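Uncharacterized protein (Cricetid herpesvirus 2, PDB 4ZKQ) probably binds host chemokines as a viral decoy receptor encoded by a rodent gammaherpesvirus. Local coordinates at residues A[16-24]-A[211-219]. Sequence-based numbering, arbitrary orientation.
Sequences KVSSRLLTQ and TTLSKKIYH
L21 lays its CB over the S214 carbonyl and spreads its two methyls across the strand. CD2 meets S214 CB at 3.8 Å, and CD1 turns to the start of the K216 side chain. The L21 side chain runs roughly perpendicular to that of K216.

L22 carries the backbone pairing. L22 N donates to S214 O at 2.9 Å, in the carbonyl plane. L22 O takes the N-H of K216 at 2.9 Å, approached nearly end-on (C=O...N 161°). K215 CA makes a bent CA-H...O contact with L22 O at 3.4 Å. S214 O is flanked by L21 CB on one face of its carbonyl and L22 CG, 3.3 Å away, on the other. L22 CD1 reaches L213 CB.

K215 runs past L22 O, bends at chi3 (-74°) and brings its ammonium to Q24. K215 NZ donates to Q24 OE1 at 2.7 Å, on a lone pair in the carbonyl plane. D78 forms a salt bridge with the same NZ, and T56 adds a hydrogen bond. This surrounding probably keeps the buried lysine charged. With OE1 taken by K215 and NE2 donating to S385 O and E384 OE1, the Q24 amide is held at both ends. I217 CD1 lies against that amide, 3.4 Å from NE2.

K216 is fully extended, every torsion near 180°, which carries NZ out to a water that also donates to V17 O. Its CD passes S18 O. A second water accepts from Q24 N and lies 2.9 Å from K216 O.

S18 OG accepts from R20 N in an ST turn and also bonds to E188. A single parallel-type beta bridge, L22 with K215, joins the N-terminal segment, which runs into edge strand 23-26 of the N-terminal mixed sheet, to long strand 206-223 of another sheet.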
loop_
_atom_site.group_PDB
_atom_site.type_symbol
_atom_site.label_atom_id
_atom_site.label_comp_id
_atom_site.label_asym_id
_atom_site.label_seq_id
_atom_site.Cartn_x
_atom_site.Cartn_y
_atom_site.Cartn_z
ATOM N N LYS A 16 17.696 16.251 12.409
ATOM C CA LYS A 16 16.604 17.220 12.510
ATOM C C LYS A 16 15.258 16.674 12.036
ATOM O O LYS A 16 14.211 17.244 12.347
ATOM C CB LYS A 16 16.945 18.475 11.703
ATOM C CG LYS A 16 16.715 18.330 10.206
ATOM C CD LYS A 16 17.289 19.513 9.445
ATOM C CE LYS A 16 18.793 19.613 9.655
ATOM N NZ LYS A 16 19.402 20.741 8.897
ATOM N N VAL A 17 15.287 15.585 11.275
ATOM C CA VAL A 17 14.062 14.964 10.775
ATOM C C VAL A 17 13.154 14.579 11.941
ATOM O O VAL A 17 13.637 14.165 12.995
ATOM C CB VAL A 17 14.373 13.710 9.929
ATOM C CG1 VAL A 17 13.096 13.123 9.347
ATOM C CG2 VAL A 17 15.346 14.049 8.812
ATOM N N SER A 18 11.844 14.725 11.765
ATOM C CA SER A 18 10.903 14.301 12.798
ATOM C C SER A 18 11.113 12.841 13.160
ATOM O O SER A 18 11.378 12.014 12.290
ATOM C CB SER A 18 9.460 14.497 12.354
ATOM O OG SER A 18 8.585 13.924 13.316
ATOM N N SER A 19 10.992 12.535 14.448
ATOM C CA SER A 19 11.147 11.168 14.948
ATOM C C SER A 19 9.790 10.506 15.157
ATOM O O SER A 19 9.712 9.391 15.686
ATOM C CB SER A 19 11.923 11.172 16.269
ATOM O OG SER A 19 11.238 11.967 17.228
ATOM N N ARG A 20 8.726 11.198 14.746
ATOM C CA ARG A 20 7.359 10.762 15.023
ATOM C C ARG A 20 6.560 10.523 13.725
ATOM O O ARG A 20 5.339 10.688 13.686
ATOM C CB ARG A 20 6.662 11.796 15.924
ATOM C CG ARG A 20 7.205 11.823 17.361
ATOM C CD ARG A 20 6.695 13.021 18.176
ATOM N NE ARG A 20 6.967 14.278 17.491
ATOM C CZ ARG A 20 8.183 14.776 17.283
ATOM N NH1 ARG A 20 9.266 14.144 17.720
ATOM N NH2 ARG A 20 8.316 15.920 16.633
ATOM N N LEU A 21 7.261 10.105 12.678
ATOM C CA LEU A 21 6.651 9.795 11.383
ATOM C C LEU A 21 6.359 8.301 11.240
ATOM O O LEU A 21 6.767 7.500 12.079
ATOM C CB LEU A 21 7.575 10.251 10.256
ATOM C CG LEU A 21 7.981 11.724 10.307
ATOM C CD1 LEU A 21 8.908 12.030 9.151
ATOM C CD2 LEU A 21 6.758 12.639 10.272
ATOM N N LEU A 22 5.653 7.926 10.177
ATOM C CA LEU A 22 5.439 6.516 9.872
ATOM C C LEU A 22 6.774 5.830 9.675
ATOM O O LEU A 22 7.725 6.450 9.204
ATOM C CB LEU A 22 4.592 6.333 8.606
ATOM C CG LEU A 22 3.246 7.053 8.528
ATOM C CD1 LEU A 22 2.642 6.844 7.158
ATOM C CD2 LEU A 22 2.292 6.572 9.604
ATOM N N THR A 23 6.841 4.550 10.027
ATOM C CA THR A 23 8.029 3.748 9.756
ATOM C C THR A 23 7.591 2.385 9.256
ATOM O O THR A 23 6.424 2.007 9.391
ATOM C CB THR A 23 8.926 3.581 11.008
ATOM O OG1 THR A 23 8.198 2.906 12.038
ATOM C CG2 THR A 23 9.399 4.936 11.534
ATOM N N GLN A 24 8.526 1.638 8.685
ATOM C CA GLN A 24 8.197 0.310 8.192
ATOM C C GLN A 24 9.264 -0.718 8.534
ATOM O O GLN A 24 10.448 -0.387 8.648
ATOM C CB GLN A 24 7.971 0.350 6.680
ATOM C CG GLN A 24 9.192 0.762 5.858
ATOM C CD GLN A 24 8.944 0.667 4.369
ATOM O OE1 GLN A 24 7.901 1.086 3.877
ATOM N NE2 GLN A 24 9.903 0.103 3.642
ATOM N N THR A 211 -5.573 14.188 3.931
ATOM C CA THR A 211 -4.801 13.288 4.780
ATOM C C THR A 211 -3.362 13.310 4.303
ATOM O O THR A 211 -3.084 12.962 3.158
ATOM C CB THR A 211 -5.341 11.842 4.742
ATOM O OG1 THR A 211 -6.673 11.817 5.263
ATOM C CG2 THR A 211 -4.463 10.901 5.581
ATOM N N THR A 212 -2.452 13.746 5.167
ATOM C CA THR A 212 -1.036 13.775 4.826
ATOM C C THR A 212 -0.341 12.582 5.472
ATOM O O THR A 212 -0.404 12.396 6.687
ATOM C CB THR A 212 -0.379 15.098 5.268
ATOM O OG1 THR A 212 -1.110 16.193 4.704
ATOM C CG2 THR A 212 1.075 15.177 4.803
ATOM N N LEU A 213 0.289 11.765 4.635
ATOM C CA LEU A 213 1.053 10.609 5.079
ATOM C C LEU A 213 2.531 10.938 4.979
ATOM O O LEU A 213 3.015 11.276 3.904
ATOM C CB LEU A 213 0.718 9.381 4.227
ATOM C CG LEU A 213 -0.756 8.971 4.177
ATOM C CD1 LEU A 213 -0.988 7.896 3.122
ATOM C CD2 LEU A 213 -1.228 8.493 5.537
ATOM N N SER A 214 3.245 10.842 6.096
ATOM C CA SER A 214 4.671 11.151 6.120
ATOM C C SER A 214 5.441 9.998 6.739
ATOM O O SER A 214 5.220 9.662 7.896
ATOM C CB SER A 214 4.935 12.438 6.906
ATOM O OG SER A 214 4.106 13.492 6.452
ATOM N N LYS A 215 6.331 9.397 5.954
ATOM C CA LYS A 215 7.128 8.270 6.399
ATOM C C LYS A 215 8.606 8.621 6.416
ATOM O O LYS A 215 9.140 9.175 5.449
ATOM C CB LYS A 215 6.904 7.053 5.498
ATOM C CG LYS A 215 7.892 5.908 5.760
ATOM C CD LYS A 215 7.556 4.669 4.925
ATOM C CE LYS A 215 6.321 3.934 5.450
ATOM N NZ LYS A 215 5.885 2.829 4.533
ATOM N N LYS A 216 9.273 8.273 7.506
ATOM C CA LYS A 216 10.718 8.432 7.567
ATOM C C LYS A 216 11.380 7.253 6.866
ATOM O O LYS A 216 11.455 6.143 7.393
ATOM C CB LYS A 216 11.220 8.548 9.004
ATOM C CG LYS A 216 12.743 8.725 9.076
ATOM C CD LYS A 216 13.237 8.980 10.490
ATOM C CE LYS A 216 14.753 9.141 10.531
ATOM N NZ LYS A 216 15.266 9.149 11.931
ATOM N N ILE A 217 11.854 7.516 5.660
ATOM C CA ILE A 217 12.526 6.509 4.855
ATOM C C ILE A 217 13.325 7.267 3.810
ATOM O O ILE A 217 12.840 8.244 3.238
ATOM C CB ILE A 217 11.519 5.527 4.205
ATOM C CG1 ILE A 217 12.243 4.379 3.488
ATOM C CG2 ILE A 217 10.592 6.260 3.251
ATOM C CD1 ILE A 217 11.351 3.179 3.219
ATOM N N TYR A 218 14.564 6.857 3.587
ATOM C CA TYR A 218 15.380 7.528 2.589
ATOM C C TYR A 218 15.056 6.925 1.232
ATOM O O TYR A 218 15.416 5.780 0.949
ATOM C CB TYR A 218 16.877 7.419 2.892
ATOM C CG TYR A 218 17.663 8.466 2.131
ATOM C CD1 TYR A 218 17.976 8.287 0.788
ATOM C CD2 TYR A 218 18.051 9.653 2.742
ATOM C CE1 TYR A 218 18.676 9.250 0.079
ATOM C CE2 TYR A 218 18.752 10.622 2.039
ATOM C CZ TYR A 218 19.060 10.413 0.708
ATOM O OH TYR A 218 19.757 11.368 0.002
ATOM N N HIS A 219 14.362 7.699 0.403
ATOM C CA HIS A 219 13.880 7.219 -0.883
ATOM C C HIS A 219 14.647 7.876 -2.013
ATOM O O HIS A 219 15.035 9.041 -1.923
ATOM C CB HIS A 219 12.381 7.487 -1.030
ATOM C CG HIS A 219 12.010 8.928 -0.881
ATOM N ND1 HIS A 219 11.886 9.782 -1.956
ATOM C CD2 HIS A 219 11.752 9.673 0.221
ATOM C CE1 HIS A 219 11.560 10.984 -1.527
ATOM N NE2 HIS A 219 11.471 10.948 -0.208
HETATM O O HOH W 1 14.319 11.384 13.620
HETATM O O HOH W 2 10.691 3.351 7.643
#